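Local coordinates for VAO-type flavoprotein oxidase VAO615 (Myceliophthora thermophila, PDB 6F72) that carries one bicovalently bound FAD and probably acts as an oxidoreductase whose reduced flavin reacts rapidly with molecular oxygen, its substrate being still unidentified, at residues I55-Q60 / N122-V127; G214-G219 / H297-V302; S312-E317 / R377-V382; H466-T471 / G512-L517. All coordinates share one frame; numbering follows the deposited sequence.

Interaction 1 (I55-Q60 / N122-V127); sequences IATVPQ and NYPSYV. With NAG (2-acetamido-2-deoxy-beta-D-glucopyranose), chain C; NAG (2-acetamido-2-deoxy-beta-D-glucopyranose), chain D.
Ile55 and Val127 form an antiparallel hydrogen-bonded pair that starts the contact: Ile55 N donates to Val127 O at 2.9 Å, and Val127 N returns a bond to Ile55 O at 2.8 Å. The two side chains lie on the same face of the sheet, CB to CB. Ile55 CG1 lies anti to the carbonyl carbon, and chi2 of -177° extends CD1, which comes near the acetamido oxygen O7 of an N-acetylglucosamine. Ala56 pairs with Tyr126 across a non-hydrogen-bonded position, and its CB lies 4.0 Å from Tyr126 CE1 on the other face. Past the strand, hydrogen bonding continues at Thr57, whose N donates to Ser125 O at 3.1 Å. The hydroxyl adds a short bond, Thr57 OG1 to Pro124 O at 2.6 Å, so backbone N and side chain of one residue hold two successive carbonyls. Thr57 OG1 also touches Val127 CG2. Beyond it Pro59 brings CB and CG obliquely to CD2 and CE2 of Tyr123, CG being 3.7 Å from CD2, while the phenol oxygen of Tyr123 is bound to Asp97. At the far end Asn122 ND2 donates to O7 of a second N-acetylglucosamine. The contact makes strand 54-56 an outer strand of a four-stranded mixed sheet of the FAD-binding (PCMH-type) part; strand 126-129 separates it from strand 169-172, whose Trp172 touches Val127, and the ring of Trp43 from helix 40-49 stacks on Tyr126.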
# COMPACT_ATOMS: atom_id res chain seq x y z
N ILE A 55 -18.13 9.61 15.03
CA ILE A 55 -17.60 8.73 16.08
C ILE A 55 -16.49 9.49 16.82
O ILE A 55 -15.63 10.10 16.19
CB ILE A 55 -17.04 7.40 15.49
CG1 ILE A 55 -18.11 6.66 14.66
CG2 ILE A 55 -16.51 6.48 16.59
CD1 ILE A 55 -17.66 5.31 14.13
N ALA A 56 -16.54 9.50 18.15
CA ALA A 56 -15.39 9.92 18.98
C ALA A 56 -14.42 8.74 19.00
O ALA A 56 -14.82 7.61 19.31
CB ALA A 56 -15.83 10.27 20.40
N THR A 57 -13.17 8.98 18.63
CA THR A 57 -12.19 7.91 18.57
C THR A 57 -11.97 7.29 19.96
O THR A 57 -11.73 7.99 20.95
CB THR A 57 -10.85 8.39 17.98
OG1 THR A 57 -11.08 9.01 16.71
CG2 THR A 57 -9.88 7.22 17.81
N VAL A 58 -12.11 5.98 20.00
CA VAL A 58 -11.73 5.18 21.14
C VAL A 58 -10.84 4.10 20.54
O VAL A 58 -11.35 3.22 19.84
CB VAL A 58 -12.94 4.54 21.85
CG1 VAL A 58 -12.46 3.70 23.05
CG2 VAL A 58 -13.93 5.60 22.29
N PRO A 59 -9.50 4.18 20.79
CA PRO A 59 -8.56 3.20 20.23
C PRO A 59 -8.93 1.79 20.63
O PRO A 59 -9.43 1.58 21.72
CB PRO A 59 -7.22 3.64 20.83
CG PRO A 59 -7.34 5.11 20.94
CD PRO A 59 -8.79 5.34 21.36
N GLN A 60 -8.71 0.84 19.73
CA GLN A 60 -9.08 -0.57 19.95
C GLN A 60 -8.48 -1.21 21.23
O GLN A 60 -9.10 -2.07 21.84
CB GLN A 60 -8.73 -1.38 18.70
CG GLN A 60 -9.49 -2.69 18.56
CD GLN A 60 -9.15 -3.42 17.27
OE1 GLN A 60 -7.99 -3.49 16.86
NE2 GLN A 60 -10.16 -3.99 16.64
N ASN A 122 -1.40 10.16 17.82
CA ASN A 122 -1.48 10.41 16.37
C ASN A 122 -2.86 10.08 15.76
O ASN A 122 -3.16 10.46 14.62
CB ASN A 122 -0.40 9.61 15.62
CG ASN A 122 1.03 10.02 15.98
OD1 ASN A 122 1.35 11.20 16.20
ND2 ASN A 122 1.91 9.03 16.02
N TYR A 123 -3.69 9.36 16.52
CA TYR A 123 -5.03 9.00 16.09
C TYR A 123 -5.88 10.26 15.96
O TYR A 123 -5.66 11.21 16.73
CB TYR A 123 -5.65 8.02 17.10
CG TYR A 123 -5.23 6.58 16.91
CD1 TYR A 123 -4.09 6.25 16.16
CD2 TYR A 123 -5.95 5.55 17.51
CE1 TYR A 123 -3.69 4.94 16.00
CE2 TYR A 123 -5.56 4.23 17.35
CZ TYR A 123 -4.43 3.93 16.59
OH TYR A 123 -4.05 2.63 16.42
N PRO A 124 -6.83 10.29 14.99
CA PRO A 124 -7.74 11.43 14.85
C PRO A 124 -8.68 11.53 16.06
O PRO A 124 -8.97 10.51 16.67
CB PRO A 124 -8.58 11.06 13.60
CG PRO A 124 -8.61 9.56 13.62
CD PRO A 124 -7.24 9.16 14.12
N SER A 125 -9.14 12.74 16.39
CA SER A 125 -10.10 12.96 17.47
C SER A 125 -11.51 12.43 17.18
O SER A 125 -12.18 11.87 18.06
CB SER A 125 -10.20 14.45 17.78
OG SER A 125 -8.99 14.93 18.30
N TYR A 126 -11.98 12.65 15.94
CA TYR A 126 -13.32 12.23 15.49
C TYR A 126 -13.25 11.59 14.11
O TYR A 126 -12.41 11.96 13.28
CB TYR A 126 -14.28 13.42 15.44
CG TYR A 126 -14.66 13.96 16.80
CD1 TYR A 126 -15.76 13.44 17.50
CD2 TYR A 126 -13.93 15.00 17.39
CE1 TYR A 126 -16.11 13.93 18.76
CE2 TYR A 126 -14.25 15.49 18.64
CZ TYR A 126 -15.35 14.97 19.31
OH TYR A 126 -15.65 15.49 20.55
N VAL A 127 -14.16 10.65 13.88
CA VAL A 127 -14.17 9.82 12.68
C VAL A 127 -15.54 9.94 11.99
O VAL A 127 -16.58 9.63 12.60
CB VAL A 127 -13.87 8.33 13.03
CG1 VAL A 127 -14.02 7.43 11.81
CG2 VAL A 127 -12.50 8.17 13.68
C1 NAG C . 6.20 9.33 19.26
C2 NAG C . 6.43 9.98 17.87
C3 NAG C . 7.55 11.01 17.94
C4 NAG C . 7.36 12.04 19.07
C5 NAG C . 6.99 11.34 20.38
C6 NAG C . 6.52 12.33 21.44
C7 NAG C . 5.88 8.74 15.80
C8 NAG C . 6.39 7.72 14.83
N2 NAG C . 6.71 9.02 16.82
O3 NAG C . 7.64 11.68 16.67
O4 NAG C . 8.59 12.73 19.32
O5 NAG C . 5.95 10.37 20.21
O6 NAG C . 6.73 11.70 22.71
O7 NAG C . 4.80 9.27 15.63
C1 NAG D . -20.96 2.93 10.18
C2 NAG D . -21.21 1.87 11.27
C3 NAG D . -21.82 0.61 10.64
C4 NAG D . -23.11 0.93 9.86
C5 NAG D . -22.77 1.99 8.81
C6 NAG D . -23.99 2.43 7.99
C7 NAG D . -19.58 2.08 13.12
C8 NAG D . -18.31 1.52 13.69
N2 NAG D . -20.00 1.50 12.00
O3 NAG D . -22.07 -0.38 11.65
O4 NAG D . -23.58 -0.25 9.20
O5 NAG D . -22.17 3.15 9.42
O6 NAG D . -24.79 3.36 8.73
O7 NAG D . -20.16 3.01 13.66

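Interaction 2 (G214-G219 / H297-V302); sequences GHRIVG and HRDGIV
A short antiparallel pairing between strand 215-216 and the end of strand 288-298 joins the two segments, directly after the Schellman motif in which Gly214, with positive phi, closes helix 203-212. Arg216 and His297 make its hydrogen-bonded pair: Arg216 N to His297 O is 2.7 Å and His297 N to Arg216 O 2.9 Å. Gly214 O receives Asp299 N at 3.0 Å; Arg298, bent at chi2 (63°, which turns CD), has NH1 near the same oxygen in a weak bond. The main side-chain link is Arg216. Its chain runs extended from CG to NE and crosses the Asp299 side chain at about a right angle; NE reaches OD1 at 2.8 Å from the anti side of the carboxylate, forming a salt bridge. NH2 donates to Gly300 O at 2.9 Å, the oxygen lying in the guanidinium plane, while Arg298 O sits over one face of the group. NH1 has its own partner in the hydroxyl of Tyr244, so bonds on all three nitrogens restrict the group's rotation. An alanine in place of Arg216 would probably leave Asp299 without its charged mate here and Gly300 O without this donor, and open a gap beside Val302 CG2. Around the pairing, the ring of Tyr244 from helix 241-244 stacks on His297, helix 391-399 covers Arg216 and Val302 with Tyr391, whose backbone N also binds Asp299 OD1, and strand 193-198 touches His215 through Pro193.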
# COMPACT_ATOMS: atom_id res chain seq x y z
N GLY A 214 -16.40 -14.57 -13.53
CA GLY A 214 -15.46 -15.22 -14.45
C GLY A 214 -14.34 -14.29 -14.90
O GLY A 214 -13.88 -14.38 -16.03
N HIS A 215 -13.90 -13.41 -13.99
CA HIS A 215 -12.89 -12.38 -14.26
C HIS A 215 -11.78 -12.25 -13.18
O HIS A 215 -11.94 -12.75 -12.05
CB HIS A 215 -13.55 -11.01 -14.49
CG HIS A 215 -14.49 -10.99 -15.66
ND1 HIS A 215 -15.85 -11.09 -15.51
CD2 HIS A 215 -14.26 -10.90 -16.99
CE1 HIS A 215 -16.43 -11.06 -16.71
NE2 HIS A 215 -15.48 -10.94 -17.62
N ARG A 216 -10.69 -11.58 -13.55
CA ARG A 216 -9.60 -11.21 -12.64
C ARG A 216 -9.55 -9.69 -12.53
O ARG A 216 -9.88 -8.99 -13.50
CB ARG A 216 -8.25 -11.69 -13.19
CG ARG A 216 -8.18 -13.17 -13.54
CD ARG A 216 -7.08 -13.43 -14.57
NE ARG A 216 -6.96 -14.85 -14.88
CZ ARG A 216 -6.29 -15.35 -15.91
NH1 ARG A 216 -5.67 -14.55 -16.76
NH2 ARG A 216 -6.25 -16.67 -16.09
N ILE A 217 -9.17 -9.19 -11.36
CA ILE A 217 -8.86 -7.77 -11.17
C ILE A 217 -7.44 -7.60 -10.61
O ILE A 217 -6.97 -8.41 -9.80
CB ILE A 217 -9.91 -7.03 -10.29
CG1 ILE A 217 -9.68 -5.50 -10.33
CG2 ILE A 217 -9.92 -7.57 -8.86
CD1 ILE A 217 -10.80 -4.65 -9.77
N VAL A 218 -6.78 -6.52 -11.04
CA VAL A 218 -5.43 -6.16 -10.59
C VAL A 218 -5.46 -5.55 -9.18
O VAL A 218 -5.95 -4.43 -8.96
CB VAL A 218 -4.72 -5.23 -11.62
CG1 VAL A 218 -3.36 -4.78 -11.12
CG2 VAL A 218 -4.60 -5.93 -12.97
N GLY A 219 -4.89 -6.29 -8.23
CA GLY A 219 -4.85 -5.88 -6.84
C GLY A 219 -3.66 -6.45 -6.10
O GLY A 219 -2.94 -7.30 -6.62
N HIS A 297 -10.69 -8.54 -16.29
CA HIS A 297 -10.03 -9.32 -17.33
C HIS A 297 -10.54 -10.74 -17.29
O HIS A 297 -10.78 -11.27 -16.21
CB HIS A 297 -8.52 -9.28 -17.11
CG HIS A 297 -7.99 -7.90 -16.83
ND1 HIS A 297 -7.66 -7.02 -17.84
CD2 HIS A 297 -7.75 -7.26 -15.67
CE1 HIS A 297 -7.24 -5.89 -17.30
NE2 HIS A 297 -7.28 -6.01 -15.99
N ARG A 298 -10.74 -11.35 -18.46
CA ARG A 298 -11.24 -12.72 -18.53
C ARG A 298 -10.37 -13.69 -17.73
O ARG A 298 -9.14 -13.70 -17.87
CB ARG A 298 -11.39 -13.19 -19.99
CG ARG A 298 -12.18 -14.49 -20.17
CD ARG A 298 -13.63 -14.34 -19.71
NE ARG A 298 -14.44 -15.55 -19.90
CZ ARG A 298 -14.55 -16.55 -19.01
NH1 ARG A 298 -13.89 -16.50 -17.86
NH2 ARG A 298 -15.32 -17.59 -19.28
N ASP A 299 -11.01 -14.47 -16.85
CA ASP A 299 -10.31 -15.44 -16.02
C ASP A 299 -10.10 -16.74 -16.80
O ASP A 299 -10.67 -16.94 -17.87
CB ASP A 299 -11.10 -15.68 -14.73
CG ASP A 299 -10.26 -16.28 -13.61
OD1 ASP A 299 -9.00 -16.27 -13.66
OD2 ASP A 299 -10.88 -16.77 -12.65
N GLY A 300 -9.27 -17.62 -16.26
CA GLY A 300 -9.01 -18.93 -16.83
C GLY A 300 -7.93 -19.58 -15.99
O GLY A 300 -7.50 -19.02 -14.99
N ILE A 301 -7.53 -20.78 -16.41
CA ILE A 301 -6.40 -21.53 -15.86
C ILE A 301 -5.22 -20.61 -15.47
O ILE A 301 -4.87 -19.70 -16.22
CB ILE A 301 -6.01 -22.67 -16.86
CG1 ILE A 301 -6.60 -24.02 -16.43
CG2 ILE A 301 -4.51 -22.80 -17.11
CD1 ILE A 301 -8.06 -24.21 -16.74
N VAL A 302 -4.68 -20.80 -14.27
CA VAL A 302 -3.49 -20.06 -13.81
C VAL A 302 -2.42 -21.06 -13.34
O VAL A 302 -2.65 -21.83 -12.40
CB VAL A 302 -3.79 -19.02 -12.70
CG1 VAL A 302 -2.52 -18.30 -12.25
CG2 VAL A 302 -4.80 -17.98 -13.18
O HOH W 1 -7.88 -4.57 -13.09

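Interaction 3 (S312-E317 / R377-V382); sequences SAVGNE and RGITPV. With NAG (2-acetamido-2-deoxy-beta-D-glucopyranose), chain F.
Val314 meets the other segment with both methyls: chi1 of -71° sets CG1 anti to its own carbonyl carbon and CG2 between the backbone N and that carbon, the crowded position. Ile379 answers with CG1 likewise anti to its carbonyl carbon (chi1 -63°). The contact joins two helix ends, the turn before helix 316-335 and the Schellman motif that closes helix 360-376, where Gly378, with positive phi, is the C-prime residue and Ile379 N bonds back to Leu374 O. No hydrogen bond crosses between the segments. Val314 CG2 lies 3.8 Å from Ile379 CG1, and the two side chains cross at about a right angle. Val314 CG1 instead abuts the backbone, 3.3 Å from Arg377 O and equally near Gly378 O, so that one methyl touches two successive carbonyls of the turn. Ala313 comes only loosely near, its CB 4.5 Å from Gly378 O. Gly315, also of positive phi, then takes the N-cap position of helix 316-335. The contact is small and lies at the surface, although Ile379 itself is buried against Ala322 of that helix, Phe309 of strand 302-310 and Leu374 of helix 360-376. Arg377 touches Glu321 and Ala325 of helix 316-335, and its NH1 forms a salt bridge with Asp373. Farther on, the chain leads into strand 382-388 beside an N-acetylglucosamine of the glycan carried by Asn310. Val382 CG2 approaches the O6 of this sugar, and that hydroxyl donates a hydrogen bond of 2.8 Å to Thr380 O.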
# COMPACT_ATOMS: atom_id res chain seq x y z
N SER A 312 22.88 -24.72 1.60
CA SER A 312 23.25 -25.92 2.37
C SER A 312 24.09 -26.96 1.64
O SER A 312 24.62 -27.88 2.27
CB SER A 312 22.00 -26.60 2.93
OG SER A 312 21.26 -25.71 3.74
N ALA A 313 24.21 -26.81 0.32
CA ALA A 313 24.96 -27.75 -0.52
C ALA A 313 26.08 -27.08 -1.31
O ALA A 313 27.02 -27.76 -1.75
CB ALA A 313 24.01 -28.48 -1.47
N VAL A 314 26.00 -25.76 -1.47
CA VAL A 314 26.93 -25.03 -2.35
C VAL A 314 27.74 -23.92 -1.66
O VAL A 314 28.71 -23.41 -2.23
CB VAL A 314 26.21 -24.44 -3.59
CG1 VAL A 314 25.80 -25.54 -4.56
CG2 VAL A 314 25.01 -23.57 -3.20
N GLY A 315 27.33 -23.57 -0.44
CA GLY A 315 27.91 -22.45 0.30
C GLY A 315 27.28 -21.13 -0.12
O GLY A 315 26.65 -21.04 -1.18
N ASN A 316 27.49 -20.11 0.70
CA ASN A 316 26.81 -18.82 0.54
C ASN A 316 27.19 -18.04 -0.71
O ASN A 316 26.37 -17.30 -1.27
CB ASN A 316 27.02 -17.95 1.78
CG ASN A 316 25.97 -16.87 1.92
OD1 ASN A 316 26.28 -15.68 1.84
ND2 ASN A 316 24.73 -17.28 2.15
N GLU A 317 28.44 -18.22 -1.15
CA GLU A 317 28.94 -17.51 -2.33
C GLU A 317 28.27 -17.94 -3.64
O GLU A 317 27.97 -17.08 -4.48
CB GLU A 317 30.46 -17.63 -2.43
CG GLU A 317 31.20 -16.47 -1.77
CD GLU A 317 31.05 -15.14 -2.53
OE1 GLU A 317 30.91 -15.15 -3.77
OE2 GLU A 317 31.08 -14.08 -1.87
N ARG A 377 24.79 -25.06 -11.26
CA ARG A 377 25.48 -24.46 -10.13
C ARG A 377 25.52 -25.38 -8.91
O ARG A 377 25.93 -24.97 -7.82
CB ARG A 377 24.87 -23.09 -9.82
CG ARG A 377 25.22 -22.03 -10.85
CD ARG A 377 24.27 -20.87 -10.77
NE ARG A 377 24.97 -19.60 -10.85
CZ ARG A 377 25.05 -18.82 -11.92
NH1 ARG A 377 24.46 -19.16 -13.06
NH2 ARG A 377 25.73 -17.69 -11.85
N GLY A 378 25.11 -26.64 -9.11
CA GLY A 378 25.10 -27.67 -8.08
C GLY A 378 24.00 -27.53 -7.03
O GLY A 378 24.12 -28.08 -5.93
N ILE A 379 22.94 -26.79 -7.37
CA ILE A 379 21.79 -26.58 -6.48
C ILE A 379 20.63 -27.50 -6.87
O ILE A 379 20.26 -27.58 -8.04
CB ILE A 379 21.34 -25.09 -6.46
CG1 ILE A 379 22.47 -24.20 -5.91
CG2 ILE A 379 20.09 -24.90 -5.62
CD1 ILE A 379 22.37 -22.73 -6.28
N THR A 380 20.10 -28.22 -5.88
CA THR A 380 18.84 -28.95 -6.02
C THR A 380 17.74 -28.04 -5.48
O THR A 380 17.62 -27.86 -4.26
CB THR A 380 18.86 -30.29 -5.25
OG1 THR A 380 20.05 -31.02 -5.57
CG2 THR A 380 17.63 -31.14 -5.58
N PRO A 381 16.93 -27.45 -6.38
CA PRO A 381 15.84 -26.60 -5.89
C PRO A 381 14.66 -27.39 -5.32
O PRO A 381 14.59 -28.62 -5.49
CB PRO A 381 15.40 -25.84 -7.15
CG PRO A 381 15.75 -26.75 -8.28
CD PRO A 381 17.00 -27.47 -7.85
N VAL A 382 13.77 -26.69 -4.61
CA VAL A 382 12.44 -27.21 -4.27
C VAL A 382 11.49 -26.61 -5.31
O VAL A 382 11.35 -25.39 -5.42
CB VAL A 382 12.01 -26.86 -2.82
CG1 VAL A 382 10.60 -27.36 -2.53
CG2 VAL A 382 13.00 -27.43 -1.81
C1 NAG F . 17.48 -26.54 1.26
C2 NAG F . 16.44 -26.88 2.34
C3 NAG F . 16.20 -28.40 2.43
C4 NAG F . 15.99 -29.04 1.05
C5 NAG F . 17.19 -28.67 0.16
C6 NAG F . 17.14 -29.34 -1.22
C7 NAG F . 16.41 -25.22 4.19
C8 NAG F . 17.00 -24.89 5.53
N2 NAG F . 16.85 -26.35 3.63
O3 NAG F . 15.08 -28.66 3.28
O4 NAG F . 15.83 -30.46 1.19
O5 NAG F . 17.27 -27.24 0.02
O6 NAG F . 16.16 -28.72 -2.05
O7 NAG F . 15.59 -24.47 3.67

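Interaction 4 (H466-T471 / G512-L517); sequences HPAWRT and GGSVYL. With FAD (flavin-adenine dinucleotide), chain E.
Ala468 and Gly513 mark the closest backbone approach, CA to CA 5.8 Å, where the short helix 468-471 lies beside an irregular segment, and no hydrogen bond passes between the two. His466, just before the helix, caps it: ring atom ND1 accepts from Ala468 N at 3.0 Å, the donor in the ring plane, which steadies the imidazole's orientation. Over one face of that ring lies Ser514 CB, a CH-pi contact 4.0 Å from the centroid, and Ser514 OG turns to Ala468 CB at 3.4 Å. The second focus is a T-shaped pair. Trp469 points the CZ2 edge of its indole at the face of Tyr516, 3.5 Å from CD1, with the planes at 86°. Tyr516 CG stands anti to the backbone N (chi1 179°), and at the other end of the ring OH donates to flavin O2 at 2.6 Å; Asn518 ND2 is also hydrogen-bonded to the Tyr516 hydroxyl. Tyr516 thus links Trp469 of helix 468-471 to the pyrimidine part of the FAD. A leucine at Tyr516 would probably leave flavin O2 without this hydroxyl donor and the edge of Trp469 without its aromatic face. Strand 412-419 runs alongside, Ile417 touching both Trp469 and Ser514, while helices 488-508 and 527-532 pack on Val515.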
# COMPACT_ATOMS: atom_id res chain seq x y z
N HIS A 466 4.92 6.84 -12.13
CA HIS A 466 6.35 7.11 -12.26
C HIS A 466 6.99 6.28 -13.40
O HIS A 466 6.79 5.06 -13.46
CB HIS A 466 7.06 6.85 -10.92
CG HIS A 466 8.44 7.43 -10.83
ND1 HIS A 466 9.50 6.95 -11.56
CD2 HIS A 466 8.93 8.46 -10.09
CE1 HIS A 466 10.59 7.65 -11.28
NE2 HIS A 466 10.27 8.58 -10.40
N PRO A 467 7.76 6.94 -14.31
CA PRO A 467 8.36 6.23 -15.45
C PRO A 467 9.27 5.04 -15.09
O PRO A 467 9.38 4.11 -15.89
CB PRO A 467 9.14 7.32 -16.18
CG PRO A 467 9.32 8.41 -15.17
CD PRO A 467 8.07 8.38 -14.35
N ALA A 468 9.86 5.04 -13.90
CA ALA A 468 10.67 3.90 -13.42
C ALA A 468 9.88 2.59 -13.44
O ALA A 468 10.44 1.53 -13.69
CB ALA A 468 11.23 4.16 -12.02
N TRP A 469 8.57 2.68 -13.23
CA TRP A 469 7.71 1.51 -13.42
C TRP A 469 7.87 0.86 -14.80
O TRP A 469 7.90 -0.36 -14.90
CB TRP A 469 6.25 1.87 -13.18
CG TRP A 469 5.85 2.01 -11.73
CD1 TRP A 469 5.61 3.17 -11.06
CD2 TRP A 469 5.64 0.94 -10.79
NE1 TRP A 469 5.22 2.90 -9.76
CE2 TRP A 469 5.25 1.54 -9.56
CE3 TRP A 469 5.74 -0.46 -10.85
CZ2 TRP A 469 4.96 0.79 -8.40
CZ3 TRP A 469 5.45 -1.21 -9.71
CH2 TRP A 469 5.07 -0.58 -8.49
N ARG A 470 7.98 1.67 -15.86
CA ARG A 470 8.08 1.12 -17.23
C ARG A 470 9.43 0.43 -17.51
O ARG A 470 9.48 -0.60 -18.20
CB ARG A 470 7.78 2.18 -18.31
CG ARG A 470 6.53 3.01 -18.06
CD ARG A 470 5.26 2.17 -18.00
NE ARG A 470 4.09 2.98 -17.68
CZ ARG A 470 2.93 2.50 -17.25
NH1 ARG A 470 2.74 1.20 -17.09
NH2 ARG A 470 1.93 3.34 -17.00
N THR A 471 10.50 0.99 -16.98
CA THR A 471 11.83 0.39 -17.12
C THR A 471 12.14 -0.62 -15.99
O THR A 471 13.02 -1.48 -16.14
CB THR A 471 12.94 1.46 -17.21
OG1 THR A 471 12.83 2.34 -16.08
CG2 THR A 471 12.81 2.28 -18.50
N GLY A 512 18.86 5.07 -11.47
CA GLY A 512 17.75 5.04 -12.47
C GLY A 512 16.47 4.40 -11.95
O GLY A 512 15.44 4.42 -12.62
N GLY A 513 16.54 3.82 -10.76
CA GLY A 513 15.37 3.30 -10.07
C GLY A 513 14.66 4.38 -9.27
O GLY A 513 14.97 5.57 -9.40
N SER A 514 13.70 3.97 -8.45
CA SER A 514 12.95 4.93 -7.65
C SER A 514 12.43 4.25 -6.40
O SER A 514 12.57 3.03 -6.25
CB SER A 514 11.80 5.53 -8.47
OG SER A 514 10.79 4.55 -8.67
N VAL A 515 11.82 5.04 -5.52
CA VAL A 515 11.19 4.52 -4.30
C VAL A 515 9.69 4.59 -4.50
O VAL A 515 9.12 5.64 -4.85
CB VAL A 515 11.71 5.22 -3.01
CG1 VAL A 515 11.19 4.55 -1.74
CG2 VAL A 515 13.23 5.18 -2.95
N TYR A 516 9.06 3.43 -4.37
CA TYR A 516 7.62 3.30 -4.50
C TYR A 516 6.98 4.11 -3.37
O TYR A 516 7.30 3.90 -2.18
CB TYR A 516 7.26 1.82 -4.46
CG TYR A 516 5.79 1.46 -4.55
CD1 TYR A 516 4.87 2.27 -5.27
CD2 TYR A 516 5.31 0.29 -3.96
CE1 TYR A 516 3.52 1.91 -5.35
CE2 TYR A 516 3.97 -0.07 -4.04
CZ TYR A 516 3.08 0.73 -4.74
OH TYR A 516 1.74 0.35 -4.80
N LEU A 517 6.11 5.06 -3.72
CA LEU A 517 5.56 6.01 -2.72
C LEU A 517 4.71 5.32 -1.64
O LEU A 517 4.52 5.87 -0.54
CB LEU A 517 4.78 7.15 -3.40
CG LEU A 517 3.42 6.88 -4.06
CD1 LEU A 517 2.29 6.83 -3.03
CD2 LEU A 517 3.11 7.89 -5.17
PA FAD E . -4.93 3.69 3.95
O1A FAD E . -3.83 3.86 4.96
O2A FAD E . -6.33 3.72 4.48
O5B FAD E . -4.74 4.82 2.82
C5B FAD E . -3.46 5.15 2.28
C4B FAD E . -3.44 6.58 1.74
O4B FAD E . -4.46 6.74 0.75
C3B FAD E . -3.68 7.65 2.78
O3B FAD E . -2.87 8.77 2.41
C2B FAD E . -5.15 8.02 2.62
O2B FAD E . -5.40 9.38 2.98
C1B FAD E . -5.38 7.77 1.14
N9A FAD E . -6.75 7.31 0.80
C8A FAD E . -7.21 6.05 0.97
N7A FAD E . -8.49 5.95 0.52
C5A FAD E . -8.84 7.15 0.04
C6A FAD E . -10.05 7.73 -0.58
N6A FAD E . -11.15 6.96 -0.76
N1A FAD E . -10.03 9.04 -0.94
C2A FAD E . -8.94 9.82 -0.75
N3A FAD E . -7.79 9.35 -0.19
C4A FAD E . -7.69 8.05 0.22
N1 FAD E . 1.19 -2.35 -2.18
C2 FAD E . 1.45 -2.92 -3.38
O2 FAD E . 1.62 -2.18 -4.38
N3 FAD E . 1.53 -4.26 -3.53
C4 FAD E . 1.37 -5.14 -2.52
O4 FAD E . 1.46 -6.37 -2.71
C4X FAD E . 1.07 -4.59 -1.18
N5 FAD E . 0.88 -5.40 -0.12
C5X FAD E . 0.61 -4.89 1.12
C6 FAD E . 0.42 -5.75 2.22
C7 FAD E . 0.13 -5.20 3.49
C7M FAD E . -0.07 -6.14 4.66
C8 FAD E . 0.03 -3.70 3.67
C8M FAD E . -0.37 -3.02 4.96
C9 FAD E . 0.22 -2.87 2.57
C9A FAD E . 0.51 -3.40 1.30
N10 FAD E . 0.69 -2.55 0.19
C10 FAD E . 0.99 -3.11 -1.07
C1' FAD E . 0.64 -1.10 0.37
C2' FAD E . -0.56 -0.34 -0.11
O2' FAD E . -0.50 -0.28 -1.53
C3' FAD E . -0.44 1.05 0.50
O3' FAD E . -0.16 0.97 1.92
C4' FAD E . -1.69 1.88 0.26
O4' FAD E . -1.44 3.23 0.63
C5' FAD E . -2.90 1.30 0.99
O5' FAD E . -4.04 2.13 0.84
P FAD E . -5.32 1.89 1.78
O1P FAD E . -5.66 0.42 1.76
O2P FAD E . -6.32 2.94 1.36
O3P FAD E . -4.74 2.27 3.23

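Overall arrangement
From the N terminus the four contacts follow one another in series, each loop closing before the next opens, with none nested or crossed. Interaction 1 closes a loop of 61 residues and adds strand 54-56 to the small mixed sheet. Interaction 2 spans 77 residues and pairs strand 215-216, just after helix 203-212, with the end of strand 288-298, just before the chain enters the seven-stranded sheet. Interaction 3, across 59 residues, joins ends of two helices beside that larger sheet. Interaction 4, across 40, packs helix 468-471 on the loop whose tyrosine reaches the flavin, beside the same sheet. Interactions 1 and 3 lie farthest apart, centres about 52 Å; interactions 2 and 4 come nearest, about 9 Å between closest atoms.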